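PDB 6TJA: SVS_variant_AS1 from Streptomyces sp. CWA1, which probably cyclises geranylgeranyl diphosphate to the diterpene spiroviolene, as an engineered form of an ancestral class I terpene cyclase. Local coordinates for residues T76-R90 and D124-F137. Numbering follows the deposited sequence.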
ATOM      1  N   THR A  76       5.518 -18.404  -6.195  1.00 27.83           N
ATOM      2  CA  THR A  76       4.319 -17.955  -5.438  1.00 28.26           C
ATOM      3  C   THR A  76       4.161 -18.852  -4.202  1.00 27.79           C
ATOM      4  O   THR A  76       3.932 -18.299  -3.125  1.00 26.96           O
ATOM      5  CB  THR A  76       3.102 -17.901  -6.359  1.00 27.60           C
ATOM      6  OG1 THR A  76       2.935 -19.206  -6.907  1.00 26.14           O
ATOM      7  CG2 THR A  76       3.265 -16.886  -7.467  1.00 27.64           C
ATOM      8  N   SER A  77       4.362 -20.172  -4.318  1.00 26.78           N
ATOM      9  CA  SER A  77       4.318 -21.089  -3.143  1.00 28.78           C
ATOM     10  C   SER A  77       5.352 -20.668  -2.084  1.00 28.91           C
ATOM     11  O   SER A  77       5.017 -20.666  -0.914  1.00 27.22           O
ATOM     12  CB  SER A  77       4.491 -22.524  -3.551  1.00 30.90           C
ATOM     13  OG  SER A  77       3.329 -22.996  -4.218  1.00 35.31           O
ATOM     14  N   LEU A  78       6.569 -20.295  -2.470  1.00 29.27           N
ATOM     15  CA  LEU A  78       7.606 -19.822  -1.502  1.00 29.62           C
ATOM     16  C   LEU A  78       7.067 -18.658  -0.662  1.00 29.69           C
ATOM     17  O   LEU A  78       7.235 -18.672   0.577  1.00 28.03           O
ATOM     18  CB  LEU A  78       8.862 -19.409  -2.272  1.00 29.67           C
ATOM     19  CG  LEU A  78       9.579 -20.550  -2.997  1.00 28.42           C
ATOM     20  CD1 LEU A  78      10.904 -20.065  -3.548  1.00 27.63           C
ATOM     21  CD2 LEU A  78       9.794 -21.734  -2.069  1.00 28.17           C
ATOM     22  N   PHE A  79       6.443 -17.664  -1.288  1.00 28.60           N
ATOM     23  CA  PHE A  79       5.916 -16.508  -0.525  1.00 27.85           C
ATOM     24  C   PHE A  79       4.878 -16.995   0.474  1.00 26.58           C
ATOM     25  O   PHE A  79       4.712 -16.335   1.486  1.00 27.17           O
ATOM     26  CB  PHE A  79       5.272 -15.414  -1.372  1.00 25.78           C
ATOM     27  CG  PHE A  79       4.698 -14.324  -0.502  1.00 24.16           C
ATOM     28  CD1 PHE A  79       5.535 -13.440   0.165  1.00 24.53           C
ATOM     29  CD2 PHE A  79       3.336 -14.209  -0.309  1.00 23.73           C
ATOM     30  CE1 PHE A  79       5.021 -12.426   0.962  1.00 21.61           C
ATOM     31  CE2 PHE A  79       2.831 -13.252   0.564  1.00 25.88           C
ATOM     32  CZ  PHE A  79       3.678 -12.366   1.198  1.00 22.62           C
ATOM     33  N   VAL A  80       4.143 -18.066   0.188  1.00 30.04           N
ATOM     34  CA  VAL A  80       3.128 -18.538   1.179  1.00 29.07           C
ATOM     35  C   VAL A  80       3.866 -19.115   2.394  1.00 29.79           C
ATOM     36  O   VAL A  80       3.377 -18.854   3.535  1.00 25.65           O
ATOM     37  CB  VAL A  80       2.109 -19.537   0.616  1.00 28.15           C
ATOM     38  CG1 VAL A  80       1.217 -20.083   1.737  1.00 28.92           C
ATOM     39  CG2 VAL A  80       1.273 -18.906  -0.483  1.00 27.95           C
ATOM     40  N   TYR A  81       4.985 -19.833   2.182  1.00 25.20           N
ATOM     41  CA  TYR A  81       5.846 -20.334   3.295  1.00 27.15           C
ATOM     42  C   TYR A  81       6.350 -19.130   4.109  1.00 27.87           C
ATOM     43  O   TYR A  81       6.230 -19.083   5.373  1.00 28.98           O
ATOM     44  CB  TYR A  81       7.010 -21.186   2.780  1.00 26.35           C
ATOM     45  CG  TYR A  81       6.633 -22.584   2.356  1.00 28.83           C
ATOM     46  CD1 TYR A  81       6.340 -23.558   3.291  1.00 31.26           C
ATOM     47  CD2 TYR A  81       6.560 -22.937   1.022  1.00 30.98           C
ATOM     48  CE1 TYR A  81       5.983 -24.847   2.911  1.00 34.58           C
ATOM     49  CE2 TYR A  81       6.239 -24.225   0.628  1.00 33.74           C
ATOM     50  CZ  TYR A  81       5.938 -25.179   1.577  1.00 30.94           C
ATOM     51  OH  TYR A  81       5.573 -26.416   1.193  1.00 33.67           O
ATOM     52  N   TRP A  82       6.948 -18.190   3.392  1.00 25.46           N
ATOM     53  CA  TRP A  82       7.520 -16.946   3.949  1.00 27.54           C
ATOM     54  C   TRP A  82       6.480 -16.262   4.816  1.00 28.05           C
ATOM     55  O   TRP A  82       6.816 -15.893   5.919  1.00 29.91           O
ATOM     56  CB  TRP A  82       7.971 -16.010   2.838  1.00 27.34           C
ATOM     57  CG  TRP A  82       8.693 -14.829   3.386  1.00 28.09           C
ATOM     58  CD1 TRP A  82      10.028 -14.714   3.656  1.00 28.71           C
ATOM     59  CD2 TRP A  82       8.093 -13.590   3.765  1.00 27.84           C
ATOM     60  NE1 TRP A  82      10.304 -13.467   4.135  1.00 26.71           N
ATOM     61  CE2 TRP A  82       9.130 -12.767   4.242  1.00 28.13           C
ATOM     62  CE3 TRP A  82       6.788 -13.097   3.736  1.00 27.34           C
ATOM     63  CZ2 TRP A  82       8.884 -11.471   4.682  1.00 28.12           C
ATOM     64  CZ3 TRP A  82       6.549 -11.829   4.205  1.00 27.45           C
ATOM     65  CH2 TRP A  82       7.585 -11.024   4.659  1.00 27.12           C
ATOM     66  N   LEU A  83       5.269 -16.101   4.296  1.00 30.98           N
ATOM     67  CA  LEU A  83       4.169 -15.401   4.981  1.00 33.12           C
ATOM     68  C   LEU A  83       3.857 -16.125   6.284  1.00 33.94           C
ATOM     69  O   LEU A  83       3.769 -15.439   7.309  1.00 34.22           O
ATOM     70  CB  LEU A  83       2.937 -15.330   4.079  1.00 38.28           C
ATOM     71  CG  LEU A  83       1.682 -14.714   4.706  1.00 38.11           C
ATOM     72  CD1 LEU A  83       1.739 -13.197   4.678  1.00 36.48           C
ATOM     73  CD2 LEU A  83       0.462 -15.221   3.966  1.00 41.71           C
ATOM     74  N   PHE A  84       3.680 -17.443   6.268  1.00 35.30           N
ATOM     75  CA  PHE A  84       3.350 -18.191   7.512  1.00 39.49           C
ATOM     76  C   PHE A  84       4.487 -17.989   8.522  1.00 36.25           C
ATOM     77  O   PHE A  84       4.234 -17.712   9.697  1.00 30.27           O
ATOM     78  CB  PHE A  84       3.049 -19.669   7.240  1.00 43.85           C
ATOM     79  CG  PHE A  84       1.708 -19.925   6.602  1.00 50.99           C
ATOM     80  CD1 PHE A  84       0.581 -19.207   6.984  1.00 57.93           C
ATOM     81  CD2 PHE A  84       1.572 -20.882   5.609  1.00 52.46           C
ATOM     82  CE1 PHE A  84      -0.646 -19.449   6.386  1.00 63.27           C
ATOM     83  CE2 PHE A  84       0.339 -21.137   5.023  1.00 52.00           C
ATOM     84  CZ  PHE A  84      -0.767 -20.420   5.415  1.00 61.09           C
ATOM     85  N   ALA A  85       5.725 -18.069   8.046  1.00 34.78           N
ATOM     86  CA  ALA A  85       6.933 -17.965   8.884  1.00 33.55           C
ATOM     87  C   ALA A  85       7.037 -16.537   9.464  1.00 36.86           C
ATOM     88  O   ALA A  85       7.252 -16.382  10.692  1.00 36.47           O
ATOM     89  CB  ALA A  85       8.126 -18.349   8.061  1.00 32.86           C
ATOM     90  N   PHE A  86       6.864 -15.510   8.638  1.00 35.06           N
ATOM     91  CA  PHE A  86       6.951 -14.095   9.080  1.00 34.08           C
ATOM     92  C   PHE A  86       5.791 -13.797  10.040  1.00 36.10           C
ATOM     93  O   PHE A  86       5.991 -13.183  11.102  1.00 36.35           O
ATOM     94  CB  PHE A  86       6.979 -13.161   7.868  1.00 31.20           C
ATOM     95  CG  PHE A  86       7.175 -11.710   8.216  1.00 30.69           C
ATOM     96  CD1 PHE A  86       8.441 -11.142   8.181  1.00 29.43           C
ATOM     97  CD2 PHE A  86       6.092 -10.910   8.555  1.00 28.32           C
ATOM     98  CE1 PHE A  86       8.616  -9.803   8.488  1.00 30.85           C
ATOM     99  CE2 PHE A  86       6.277  -9.573   8.869  1.00 27.80           C
ATOM    100  CZ  PHE A  86       7.539  -9.029   8.854  1.00 27.82           C
ATOM    101  N   ASP A  87       4.588 -14.250   9.710  1.00 36.01           N
ATOM    102  CA  ASP A  87       3.429 -14.047  10.602  1.00 37.81           C
ATOM    103  C   ASP A  87       3.779 -14.618  11.981  1.00 39.84           C
ATOM    104  O   ASP A  87       3.637 -13.882  12.963  1.00 38.37           O
ATOM    105  CB  ASP A  87       2.138 -14.665  10.059  1.00 38.49           C
ATOM    106  CG  ASP A  87       0.951 -14.336  10.946  1.00 42.23           C
ATOM    107  OD1 ASP A  87       0.689 -13.130  11.150  1.00 45.90           O
ATOM    108  OD2 ASP A  87       0.327 -15.278  11.467  1.00 54.56           O
ATOM    109  N   ASP A  88       4.273 -15.860  12.049  1.00 41.49           N
ATOM    110  CA  ASP A  88       4.411 -16.623  13.323  1.00 46.20           C
ATOM    111  C   ASP A  88       5.603 -16.125  14.171  1.00 47.99           C
ATOM    112  O   ASP A  88       5.481 -16.196  15.395  1.00 47.26           O
ATOM    113  CB  ASP A  88       4.485 -18.128  13.052  1.00 45.38           C
ATOM    114  CG  ASP A  88       4.710 -18.981  14.289  1.00 42.06           C
ATOM    115  OD1 ASP A  88       3.727 -19.280  15.006  1.00 40.64           O
ATOM    116  OD2 ASP A  88       5.867 -19.353  14.493  1.00 43.08           O
ATOM    117  N   HIS A  89       6.661 -15.616  13.569  1.00 48.05           N
ATOM    118  CA  HIS A  89       7.807 -15.135  14.302  1.00 48.43           C
ATOM    119  C   HIS A  89       7.883 -13.627  14.520  1.00 46.30           C
ATOM    120  O   HIS A  89       8.582 -13.200  15.383  1.00 45.24           O
ATOM    121  CB  HIS A  89       9.097 -15.541  13.611  1.00 49.44           C
ATOM    122  CG  HIS A  89       9.366 -16.998  13.636  1.00 64.89           C
ATOM    123  ND1 HIS A  89       9.200 -17.800  12.533  1.00 69.50           N
ATOM    124  CD2 HIS A  89       9.799 -17.806  14.625  1.00 71.92           C
ATOM    125  CE1 HIS A  89       9.500 -19.043  12.846  1.00 76.80           C
ATOM    126  NE2 HIS A  89       9.869 -19.073  14.109  1.00 76.32           N
ATOM    127  N   ARG A  90       7.188 -12.825  13.739  1.00 40.75           N
ATOM    128  CA  ARG A  90       7.311 -11.385  13.869  1.00 39.58           C
ATOM    129  C   ARG A  90       6.054 -10.606  14.018  1.00 38.26           C
ATOM    130  O   ARG A  90       6.091  -9.477  14.364  1.00 45.39           O
ATOM    131  CB  ARG A  90       7.974 -10.809  12.626  1.00 38.44           C
ATOM    132  CG  ARG A  90       9.310 -11.376  12.291  1.00 41.26           C
ATOM    133  CD  ARG A  90      10.427 -10.489  12.770  1.00 47.34           C
ATOM    134  NE  ARG A  90      11.630 -11.257  12.943  1.00 50.57           N
ATOM    135  CZ  ARG A  90      12.723 -11.109  12.226  1.00 53.15           C
ATOM    136  NH1 ARG A  90      12.799 -10.201  11.269  1.00 56.34           N
ATOM    137  NH2 ARG A  90      13.743 -11.891  12.467  1.00 50.16           N
ATOM    138  N   ASP A 124      18.269  -9.044   9.578  1.00 51.89           N
ATOM    139  CA  ASP A 124      16.987  -9.680   9.467  1.00 44.34           C
ATOM    140  C   ASP A 124      16.995 -10.882   8.559  1.00 41.57           C
ATOM    141  O   ASP A 124      17.196 -10.749   7.389  1.00 40.27           O
ATOM    142  CB  ASP A 124      16.119  -8.656   8.888  1.00 46.42           C
ATOM    143  CG  ASP A 124      14.793  -8.862   9.226  1.00 51.55           C
ATOM    144  OD1 ASP A 124      14.380 -10.021   9.286  1.00 46.38           O
ATOM    145  OD2 ASP A 124      14.103  -7.933   9.601  1.00 60.80           O
ATOM    146  N   ARG A 125      16.692 -12.050   9.085  1.00 43.43           N
ATOM    147  CA  ARG A 125      16.841 -13.276   8.256  1.00 45.11           C
ATOM    148  C   ARG A 125      15.626 -13.441   7.322  1.00 42.32           C
ATOM    149  O   ARG A 125      15.736 -14.207   6.330  1.00 41.69           O
ATOM    150  CB  ARG A 125      17.046 -14.484   9.172  1.00 51.12           C
ATOM    151  CG  ARG A 125      15.887 -14.764  10.119  1.00 54.99           C
ATOM    152  CD  ARG A 125      16.142 -16.040  10.899  1.00 63.40           C
ATOM    153  NE  ARG A 125      14.951 -16.549  11.573  1.00 64.88           N
ATOM    154  CZ  ARG A 125      14.452 -16.068  12.709  1.00 59.88           C
ATOM    155  NH1 ARG A 125      15.016 -15.032  13.313  1.00 56.05           N
ATOM    156  NH2 ARG A 125      13.371 -16.624  13.226  1.00 59.37           N
ATOM    157  N   PHE A 126      14.507 -12.756   7.598  1.00 36.26           N
ATOM    158  CA  PHE A 126      13.314 -12.799   6.720  1.00 33.52           C
ATOM    159  C   PHE A 126      13.597 -12.026   5.429  1.00 33.54           C
ATOM    160  O   PHE A 126      12.989 -12.371   4.417  1.00 32.65           O
ATOM    161  CB  PHE A 126      12.066 -12.335   7.467  1.00 33.38           C
ATOM    162  CG  PHE A 126      11.546 -13.419   8.363  1.00 34.13           C
ATOM    163  CD1 PHE A 126      10.876 -14.514   7.831  1.00 37.60           C
ATOM    164  CD2 PHE A 126      11.765 -13.375   9.735  1.00 36.21           C
ATOM    165  CE1 PHE A 126      10.457 -15.561   8.651  1.00 40.38           C
ATOM    166  CE2 PHE A 126      11.334 -14.414  10.557  1.00 37.90           C
ATOM    167  CZ  PHE A 126      10.693 -15.511  10.014  1.00 37.18           C
ATOM    168  N   VAL A 127      14.505 -11.040   5.449  1.00 29.64           N
ATOM    169  CA  VAL A 127      14.616 -10.062   4.327  1.00 31.10           C
ATOM    170  C   VAL A 127      15.264 -10.724   3.110  1.00 32.36           C
ATOM    171  O   VAL A 127      14.676 -10.648   2.036  1.00 32.15           O
ATOM    172  CB  VAL A 127      15.274  -8.735   4.743  1.00 31.88           C
ATOM    173  CG1 VAL A 127      15.914  -8.000   3.574  1.00 33.19           C
ATOM    174  CG2 VAL A 127      14.261  -7.856   5.455  1.00 32.99           C
ATOM    175  N   PRO A 128      16.445 -11.382   3.193  1.00 32.75           N
ATOM    176  CA  PRO A 128      17.063 -11.986   2.010  1.00 36.09           C
ATOM    177  C   PRO A 128      16.141 -13.017   1.331  1.00 33.82           C
ATOM    178  O   PRO A 128      16.029 -12.990   0.121  1.00 33.57           O
ATOM    179  CB  PRO A 128      18.361 -12.653   2.528  1.00 36.89           C
ATOM    180  CG  PRO A 128      18.644 -11.909   3.837  1.00 36.83           C
ATOM    181  CD  PRO A 128      17.279 -11.554   4.396  1.00 35.87           C
ATOM    182  N   ALA A 129      15.449 -13.840   2.116  1.00 31.70           N
ATOM    183  CA  ALA A 129      14.419 -14.789   1.628  1.00 33.85           C
ATOM    184  C   ALA A 129      13.347 -14.064   0.782  1.00 35.16           C
ATOM    185  O   ALA A 129      13.057 -14.539  -0.356  1.00 31.38           O
ATOM    186  CB  ALA A 129      13.820 -15.515   2.808  1.00 34.13           C
ATOM    187  N   LEU A 130      12.778 -12.964   1.303  1.00 30.46           N
ATOM    188  CA  LEU A 130      11.749 -12.170   0.586  1.00 27.91           C
ATOM    189  C   LEU A 130      12.359 -11.642  -0.703  1.00 26.78           C
ATOM    190  O   LEU A 130      11.645 -11.588  -1.710  1.00 28.26           O
ATOM    191  CB  LEU A 130      11.223 -11.010   1.448  1.00 26.81           C
ATOM    192  CG  LEU A 130      10.094 -10.204   0.807  1.00 26.87           C
ATOM    193  CD1 LEU A 130       8.901 -11.109   0.487  1.00 28.20           C
ATOM    194  CD2 LEU A 130       9.640  -9.044   1.672  1.00 27.40           C
ATOM    195  N   GLN A 131      13.622 -11.222  -0.668  1.00 28.86           N
ATOM    196  CA  GLN A 131      14.271 -10.578  -1.842  1.00 29.15           C
ATOM    197  C   GLN A 131      14.473 -11.610  -2.958  1.00 28.31           C
ATOM    198  O   GLN A 131      14.433 -11.203  -4.145  1.00 30.84           O
ATOM    199  CB  GLN A 131      15.570  -9.893  -1.432  1.00 29.51           C
ATOM    200  CG  GLN A 131      15.333  -8.575  -0.709  1.00 31.27           C
ATOM    201  CD  GLN A 131      16.623  -7.837  -0.472  1.00 29.99           C
ATOM    202  OE1 GLN A 131      17.552  -8.397   0.083  1.00 38.19           O
ATOM    203  NE2 GLN A 131      16.674  -6.577  -0.879  1.00 28.96           N
ATOM    204  N   ASP A 132      14.710 -12.868  -2.590  1.00 29.01           N
ATOM    205  CA  ASP A 132      14.870 -13.998  -3.533  1.00 32.36           C
ATOM    206  C   ASP A 132      13.520 -14.251  -4.211  1.00 32.40           C
ATOM    207  O   ASP A 132      13.465 -14.315  -5.448  1.00 30.31           O
ATOM    208  CB  ASP A 132      15.325 -15.269  -2.813  1.00 35.89           C
ATOM    209  CG  ASP A 132      15.590 -16.410  -3.787  1.00 36.89           C
ATOM    210  OD1 ASP A 132      16.558 -16.310  -4.586  1.00 37.12           O
ATOM    211  OD2 ASP A 132      14.793 -17.336  -3.795  1.00 39.71           O
ATOM    212  N   ILE A 133      12.455 -14.338  -3.407  1.00 32.32           N
ATOM    213  CA  ILE A 133      11.070 -14.443  -3.928  1.00 29.00           C
ATOM    214  C   ILE A 133      10.857 -13.278  -4.885  1.00 27.62           C
ATOM    215  O   ILE A 133      10.459 -13.539  -6.011  1.00 26.49           O
ATOM    216  CB  ILE A 133      10.017 -14.464  -2.815  1.00 29.82           C
ATOM    217  CG1 ILE A 133      10.101 -15.746  -1.986  1.00 29.38           C
ATOM    218  CG2 ILE A 133       8.635 -14.262  -3.416  1.00 29.11           C
ATOM    219  CD1 ILE A 133       9.502 -15.618  -0.588  1.00 28.01           C
ATOM    220  N   ALA A 134      11.140 -12.046  -4.463  1.00 28.30           N
ATOM    221  CA  ALA A 134      10.918 -10.842  -5.299  1.00 29.32           C
ATOM    222  C   ALA A 134      11.678 -10.965  -6.624  1.00 28.94           C
ATOM    223  O   ALA A 134      11.112 -10.568  -7.651  1.00 29.88           O
ATOM    224  CB  ALA A 134      11.318  -9.592  -4.570  1.00 28.75           C
ATOM    225  N   ARG A 135      12.919 -11.462  -6.590  1.00 32.88           N
ATOM    226  CA  ARG A 135      13.787 -11.594  -7.789  1.00 35.60           C
ATOM    227  C   ARG A 135      13.092 -12.566  -8.757  1.00 31.80           C
ATOM    228  O   ARG A 135      12.957 -12.252  -9.970  1.00 30.96           O
ATOM    229  CB  ARG A 135      15.191 -12.055  -7.377  1.00 40.62           C
ATOM    230  CG  ARG A 135      16.136 -12.251  -8.560  1.00 51.60           C
ATOM    231  CD  ARG A 135      17.387 -13.056  -8.240  1.00 55.22           C
ATOM    232  NE  ARG A 135      17.103 -14.269  -7.470  1.00 59.05           N
ATOM    233  CZ  ARG A 135      16.515 -15.382  -7.933  1.00 56.09           C
ATOM    234  NH1 ARG A 135      16.102 -15.477  -9.193  1.00 51.10           N
ATOM    235  NH2 ARG A 135      16.333 -16.401  -7.107  1.00 51.32           N
ATOM    236  N   ARG A 136      12.594 -13.678  -8.223  1.00 30.27           N
ATOM    237  CA  ARG A 136      11.793 -14.644  -9.014  1.00 32.93           C
ATOM    238  C   ARG A 136      10.618 -13.913  -9.679  1.00 30.29           C
ATOM    239  O   ARG A 136      10.436 -14.078 -10.892  1.00 30.13           O
ATOM    240  CB  ARG A 136      11.349 -15.801  -8.120  1.00 34.68           C
ATOM    241  CG  ARG A 136      12.498 -16.704  -7.698  1.00 34.16           C
ATOM    242  CD  ARG A 136      12.149 -17.664  -6.584  1.00 36.21           C
ATOM    243  NE  ARG A 136      13.330 -18.401  -6.114  1.00 39.61           N
ATOM    244  CZ  ARG A 136      13.648 -19.648  -6.448  1.00 36.37           C
ATOM    245  NH1 ARG A 136      12.908 -20.372  -7.269  1.00 37.40           N
ATOM    246  NH2 ARG A 136      14.737 -20.179  -5.951  1.00 40.59           N
ATOM    247  N   PHE A 137       9.842 -13.129  -8.928  1.00 27.63           N
ATOM    248  CA  PHE A 137       8.607 -12.477  -9.442  1.00 25.67           C
ATOM    249  C   PHE A 137       8.991 -11.553 -10.583  1.00 26.05           C
ATOM    250  O   PHE A 137       8.251 -11.499 -11.547  1.00 30.76           O
ATOM    251  CB  PHE A 137       7.872 -11.708  -8.348  1.00 25.18           C
ATOM    252  CG  PHE A 137       7.105 -12.554  -7.367  1.00 23.94           C
ATOM    253  CD1 PHE A 137       7.145 -13.935  -7.419  1.00 25.99           C
ATOM    254  CD2 PHE A 137       6.362 -11.955  -6.371  1.00 23.67           C
ATOM    255  CE1 PHE A 137       6.422 -14.698  -6.514  1.00 27.47           C
ATOM    256  CE2 PHE A 137       5.623 -12.715  -5.483  1.00 25.76           C
ATOM    257  CZ  PHE A 137       5.649 -14.086  -5.561  1.00 26.63           C
TER
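Phe126 slides its ring in among Ala85, Phe86, Trp82 and Arg90, a knob in the hole they make on helix 70-91. Phe86 turns its ring edge to the Phe126 face, the centroids 5.6 Å apart, while Phe126 sets its edge, off centre, against the face of Trp82. On the far rim, Arg90 lays the face of its guanidinium over Phe126 CD2, with CZ 3.5 Å from that carbon. Arg90 NH1 forms a salt bridge with Asp124 OD1 (2.5 Å). From the other face of the carboxylate, Phe126 N donates a capping bond to the same oxygen, which thus holds both the arginine and the turn leading into the helix. All this sits beside the probable metal-binding aspartate-rich motif of class I terpene cyclases, which opens with Asp87 and Asp88, within an all-helical fold where segments 76-90 and 126-137 run nearly antiparallel (159°). Trp82 is the reciprocal knob, set among Phe126, Ala129, Leu130 and Ile133. The indole swings across because chi1 of -173° sets CG opposite the backbone N, and NE1 donates to Phe126 O, 2.9 Å away and nearly straight at 168°. Leu130 CD1 stands 4.0 Å over the centroid of the Trp82 six-membered ring, a CH-pi contact, and Phe86 CB packs on the opposite face. A leucine in place of Trp82 would probably leave Phe126 O without its cross-helix donor and open a gap beneath Leu130. Beyond Trp82, Ile133 CD1 nestles 3.7 Å from CA of the engineered Phe79, and Leu78 CD1 rests on the guanidinium face of Arg136, whose NE is paired with Asp132 OD2 at 2.9 Å.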